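Local coordinates for protein glucokinase (Thermus thermophilus, PDB 3VOV) that probably phosphorylates glucose and related hexoses with ATP, as a zinc-binding hexokinase of the ROK sugar kinase family, at residues T31-A44 with I82-L94. Sequence-based numbering, arbitrary orientation. Where two conformers were deposited one is given.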
loop_
_atom_site.group_PDB
_atom_site.type_symbol
_atom_site.label_atom_id
_atom_site.label_comp_id
_atom_site.label_asym_id
_atom_site.label_seq_id
_atom_site.Cartn_x
_atom_site.Cartn_y
_atom_site.Cartn_z
ATOM N N THR B 31 -7.183 1.789 -42.250
ATOM C CA THR B 31 -5.818 1.274 -42.135
ATOM C C THR B 31 -5.747 -0.137 -42.743
ATOM O O THR B 31 -6.469 -1.013 -42.297
ATOM C CB THR B 31 -5.376 1.196 -40.662
ATOM O OG1 THR B 31 -5.534 2.477 -40.039
ATOM C CG2 THR B 31 -3.937 0.712 -40.551
ATOM N N PRO B 32 -4.886 -0.370 -43.757
ATOM C CA PRO B 32 -4.829 -1.718 -44.370
ATOM C C PRO B 32 -4.565 -2.874 -43.419
ATOM O O PRO B 32 -3.957 -2.678 -42.378
ATOM C CB PRO B 32 -3.695 -1.596 -45.380
ATOM C CG PRO B 32 -3.726 -0.148 -45.767
ATOM C CD PRO B 32 -4.046 0.591 -44.501
ATOM N N LYS B 33 -5.040 -4.069 -43.788
ATOM C CA LYS B 33 -4.761 -5.301 -43.032
ATOM C C LYS B 33 -3.606 -6.084 -43.639
ATOM O O LYS B 33 -3.090 -7.027 -43.048
ATOM C CB LYS B 33 -5.985 -6.208 -43.048
ATOM C CG LYS B 33 -6.781 -6.184 -41.749
ATOM C CD LYS B 33 -8.044 -5.485 -41.927
ATOM C CE LYS B 33 -8.770 -5.481 -40.624
ATOM N NZ LYS B 33 -9.299 -4.104 -40.513
ATOM N N GLU B 34 -3.196 -5.650 -44.814
ATOM C CA GLU B 34 -2.301 -6.410 -45.641
ATOM C C GLU B 34 -0.829 -6.228 -45.297
ATOM O O GLU B 34 0.032 -6.728 -46.030
ATOM C CB GLU B 34 -2.565 -6.065 -47.099
ATOM C CG GLU B 34 -3.964 -6.480 -47.552
ATOM C CD GLU B 34 -4.962 -5.343 -47.541
ATOM O OE1 GLU B 34 -4.697 -4.263 -46.956
ATOM O OE2 GLU B 34 -6.040 -5.535 -48.133
ATOM N N GLY B 35 -0.526 -5.555 -44.180
ATOM C CA GLY B 35 0.856 -5.536 -43.677
ATOM C C GLY B 35 1.572 -4.226 -43.932
ATOM O O GLY B 35 1.019 -3.329 -44.549
ATOM N N GLY B 36 2.817 -4.144 -43.473
ATOM C CA GLY B 36 3.554 -2.902 -43.422
ATOM C C GLY B 36 3.702 -2.190 -44.740
ATOM O O GLY B 36 3.547 -0.978 -44.810
ATOM N N GLU B 37 3.971 -2.937 -45.802
ATOM C CA GLU B 37 4.200 -2.322 -47.093
ATOM C C GLU B 37 2.953 -1.616 -47.589
ATOM O O GLU B 37 3.042 -0.504 -48.118
ATOM C CB GLU B 37 4.751 -3.335 -48.115
ATOM C CG GLU B 37 4.712 -2.847 -49.565
ATOM C CD GLU B 37 5.465 -3.772 -50.542
ATOM O OE1 GLU B 37 6.489 -4.380 -50.119
ATOM O OE2 GLU B 37 5.032 -3.889 -51.723
ATOM N N ARG B 38 1.788 -2.242 -47.404
ATOM C CA ARG B 38 0.558 -1.616 -47.823
ATOM C C ARG B 38 0.156 -0.431 -46.922
ATOM O O ARG B 38 -0.364 0.576 -47.403
ATOM C CB ARG B 38 -0.579 -2.623 -47.906
ATOM C CG ARG B 38 -1.643 -2.134 -48.863
ATOM C CD ARG B 38 -1.301 -2.522 -50.297
ATOM N NE ARG B 38 -1.324 -3.968 -50.456
ATOM C CZ ARG B 38 -2.432 -4.683 -50.628
ATOM N NH1 ARG B 38 -3.622 -4.083 -50.690
ATOM N NH2 ARG B 38 -2.343 -6.004 -50.743
ATOM N N VAL B 39 0.424 -0.554 -45.621
ATOM C CA VAL B 39 0.221 0.537 -44.683
ATOM C C VAL B 39 1.061 1.738 -45.105
ATOM O O VAL B 39 0.596 2.880 -45.145
ATOM C CB VAL B 39 0.576 0.122 -43.240
ATOM C CG1 VAL B 39 0.539 1.352 -42.286
ATOM C CG2 VAL B 39 -0.419 -0.943 -42.768
ATOM N N ALA B 40 2.301 1.481 -45.438
ATOM C CA ALA B 40 3.175 2.550 -45.885
ATOM C C ALA B 40 2.626 3.215 -47.159
ATOM O O ALA B 40 2.632 4.460 -47.258
ATOM C CB ALA B 40 4.584 2.000 -46.095
ATOM N N GLU B 41 2.134 2.416 -48.125
ATOM C CA GLU B 41 1.482 3.008 -49.322
ATOM C C GLU B 41 0.228 3.809 -48.960
ATOM O O GLU B 41 0.011 4.895 -49.498
ATOM C CB GLU B 41 1.098 1.968 -50.377
ATOM C CG GLU B 41 2.280 1.211 -50.961
ATOM C CD GLU B 41 1.896 -0.095 -51.668
ATOM O OE1 GLU B 41 2.829 -0.867 -51.989
ATOM O OE2 GLU B 41 0.682 -0.356 -51.891
ATOM N N ALA B 42 -0.592 3.281 -48.062
ATOM C CA ALA B 42 -1.774 4.025 -47.649
ATOM C C ALA B 42 -1.408 5.370 -47.022
ATOM O O ALA B 42 -2.080 6.359 -47.268
ATOM C CB ALA B 42 -2.615 3.211 -46.674
ATOM N N LEU B 43 -0.363 5.384 -46.198
ATOM C CA LEU B 43 0.134 6.626 -45.578
ATOM C C LEU B 43 0.588 7.646 -46.624
ATOM O O LEU B 43 0.199 8.831 -46.563
ATOM C CB LEU B 43 1.269 6.309 -44.580
ATOM C CG LEU B 43 0.832 5.637 -43.232
ATOM C CD1 LEU B 43 2.063 5.108 -42.428
ATOM C CD2 LEU B 43 -0.025 6.576 -42.367
ATOM N N ALA B 44 1.387 7.205 -47.594
ATOM C CA ALA B 44 1.878 8.099 -48.649
ATOM C C ALA B 44 0.715 8.662 -49.498
ATOM O O ALA B 44 0.695 9.842 -49.831
ATOM C CB ALA B 44 2.884 7.355 -49.539
ATOM N N ILE B 82 -2.412 -3.440 -35.449
ATOM C CA ILE B 82 -2.022 -3.315 -36.863
ATOM C C ILE B 82 -1.064 -4.429 -37.305
ATOM O O ILE B 82 0.096 -4.455 -36.886
ATOM C CB ILE B 82 -1.441 -1.915 -37.225
ATOM C CG1 ILE B 82 -2.230 -0.793 -36.548
ATOM C CG2 ILE B 82 -1.411 -1.728 -38.745
ATOM C CD1 ILE B 82 -1.623 0.586 -36.702
ATOM N N PRO B 83 -1.556 -5.347 -38.170
ATOM C CA PRO B 83 -0.824 -6.530 -38.647
ATOM C C PRO B 83 0.524 -6.233 -39.354
ATOM O O PRO B 83 0.575 -5.361 -40.242
ATOM C CB PRO B 83 -1.822 -7.194 -39.606
ATOM C CG PRO B 83 -3.163 -6.705 -39.151
ATOM C CD PRO B 83 -2.915 -5.285 -38.741
ATOM N N GLY B 84 1.590 -6.935 -38.865
ATOM C CA GLY B 84 3.077 -6.968 -39.411
ATOM C C GLY B 84 3.238 -5.360 -40.038
ATOM O O GLY B 84 3.948 -5.163 -41.044
ATOM N N VAL B 85 2.721 -4.266 -39.333
ATOM C CA VAL B 85 3.832 -3.366 -38.751
ATOM C C VAL B 85 4.873 -3.650 -37.637
ATOM O O VAL B 85 5.340 -2.694 -36.979
ATOM C CB VAL B 85 3.132 -1.995 -38.527
ATOM C CG1 VAL B 85 2.318 -1.650 -39.777
ATOM C CG2 VAL B 85 2.168 -2.088 -37.344
ATOM N N GLN B 86 5.281 -4.909 -37.472
ATOM C CA GLN B 86 6.293 -5.285 -36.474
ATOM C C GLN B 86 7.753 -4.981 -36.860
ATOM O O GLN B 86 8.262 -5.444 -37.891
ATOM C CB GLN B 86 6.135 -6.762 -36.067
ATOM C CG GLN B 86 5.233 -6.974 -34.830
ATOM C CD GLN B 86 6.027 -7.250 -33.540
ATOM O OE1 GLN B 86 6.009 -6.443 -32.591
ATOM N NE2 GLN B 86 6.719 -8.399 -33.499
ATOM N N ASP B 87 8.426 -4.208 -36.010
ATOM C CA ASP B 87 9.794 -3.730 -36.288
ATOM C C ASP B 87 9.898 -3.144 -37.687
ATOM O O ASP B 87 10.955 -3.210 -38.323
ATOM C CB ASP B 87 10.838 -4.839 -36.088
ATOM C CG ASP B 87 10.970 -5.267 -34.631
ATOM O OD1 ASP B 87 10.806 -6.485 -34.365
ATOM O OD2 ASP B 87 11.227 -4.399 -33.760
ATOM N N PHE B 88 8.796 -2.552 -38.143
ATOM C CA PHE B 88 8.673 -2.038 -39.486
ATOM C C PHE B 88 9.297 -0.643 -39.684
ATOM O O PHE B 88 8.933 0.303 -38.988
ATOM C CB PHE B 88 7.213 -2.079 -39.893
ATOM C CG PHE B 88 7.007 -1.777 -41.310
ATOM C CD1 PHE B 88 7.374 -2.694 -42.281
ATOM C CD2 PHE B 88 6.486 -0.555 -41.691
ATOM C CE1 PHE B 88 7.208 -2.397 -43.611
ATOM C CE2 PHE B 88 6.319 -0.267 -43.015
ATOM C CZ PHE B 88 6.683 -1.188 -43.969
ATOM N N PRO B 89 10.261 -0.520 -40.627
ATOM C CA PRO B 89 11.024 0.734 -40.792
ATOM C C PRO B 89 10.280 1.811 -41.570
ATOM O O PRO B 89 10.753 2.284 -42.614
ATOM C CB PRO B 89 12.281 0.289 -41.547
ATOM C CG PRO B 89 11.785 -0.849 -42.405
ATOM C CD PRO B 89 10.719 -1.564 -41.569
ATOM N N ILE B 90 9.148 2.224 -41.008
ATOM C CA ILE B 90 8.280 3.209 -41.593
ATOM C C ILE B 90 8.986 4.497 -41.994
ATOM O O ILE B 90 8.669 5.048 -43.043
ATOM C CB ILE B 90 7.008 3.442 -40.682
ATOM C CG1 ILE B 90 5.864 4.110 -41.447
ATOM C CG2 ILE B 90 7.354 4.255 -39.393
ATOM C CD1 ILE B 90 5.491 3.463 -42.775
ATOM N N ARG B 91 9.924 4.990 -41.193
ATOM C CA ARG B 91 10.443 6.327 -41.448
ATOM C C ARG B 91 11.133 6.455 -42.820
ATOM O O ARG B 91 10.819 7.362 -43.604
ATOM C CB ARG B 91 11.394 6.783 -40.367
ATOM C CG ARG B 91 11.805 8.242 -40.579
ATOM C CD ARG B 91 13.083 8.533 -39.869
ATOM N NE ARG B 91 12.854 8.681 -38.449
ATOM C CZ ARG B 91 13.679 8.293 -37.476
ATOM N NH1 ARG B 91 14.836 7.677 -37.739
ATOM N NH2 ARG B 91 13.330 8.526 -36.217
ATOM N N ARG B 92 12.089 5.562 -43.091
ATOM C CA ARG B 92 12.820 5.594 -44.378
ATOM C C ARG B 92 11.905 5.289 -45.545
ATOM O O ARG B 92 12.011 5.901 -46.583
ATOM C CB ARG B 92 14.001 4.624 -44.362
ATOM C CG ARG B 92 15.214 5.158 -43.638
ATOM C CD ARG B 92 15.784 6.439 -44.268
ATOM N NE ARG B 92 16.993 6.758 -43.528
ATOM C CZ ARG B 92 17.078 7.615 -42.511
ATOM N NH1 ARG B 92 18.248 7.770 -41.900
ATOM N NH2 ARG B 92 16.032 8.378 -42.156
ATOM N N ILE B 93 11.014 4.326 -45.366
ATOM C CA ILE B 93 10.133 3.930 -46.417
ATOM C C ILE B 93 9.286 5.143 -46.777
ATOM O O ILE B 93 9.173 5.507 -47.957
ATOM C CB ILE B 93 9.250 2.770 -45.964
ATOM C CG1 ILE B 93 10.079 1.490 -45.811
ATOM C CG2 ILE B 93 8.174 2.502 -46.996
ATOM C CD1 ILE B 93 9.376 0.390 -45.082
ATOM N N LEU B 94 8.711 5.800 -45.769
ATOM C CA LEU B 94 7.893 6.970 -46.047
ATOM C C LEU B 94 8.674 8.087 -46.691
ATOM O O LEU B 94 8.165 8.726 -47.572
ATOM C CB LEU B 94 7.186 7.494 -44.784
ATOM C CG LEU B 94 5.651 7.542 -44.774
ATOM C CD1 LEU B 94 5.118 8.412 -43.612
ATOM C CD2 LEU B 94 4.949 7.881 -46.090
HETATM O O HOH W 1 -1.721 -4.104 -41.776
#
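In the N-terminal half of this actin-like ATPase fold, the N-terminal turns of helix 36-54 pack against the loop 82-89 and the start of helix 90-98, with Phe88 against Gly36 at the junction. Gly36 CA sits over the centre of the Phe88 ring, a CH-pi contact 3.7 Å from the centroid and 14° off the ring normal. Phe88 has CG anti to its own N (chi1 -171°), which carries the ring toward the helix, where CZ comes within 3.2 Å of Gly36 C. Next to the ring, Gly36 N makes a weak, bent hydrogen bond to Gly84 O (2.9 Å). Gly35 CA donates a C-H...O contact to Pro83 O at 3.5 Å. One water ties the loops together, giving its protons to Pro32 O and Pro83 O and accepting from Gly35 N. Farther along, Ala40 CB meets the terminal CD1 of Ile90 at 3.7 Å and the branch methyl CG2 of Ile93, while Leu43 and Ile90 cross at about a right angle, CD1 to CD1 at 3.8 Å. The short helical segments cross at -52°, their axes 10.2 Å apart. Beneath both helices lies the five-stranded sheet: Val39 and Ile82 share Leu8 of strand 3-8, and Leu43, Ile90 and Leu94 converge on Leu63 of strand 61-65.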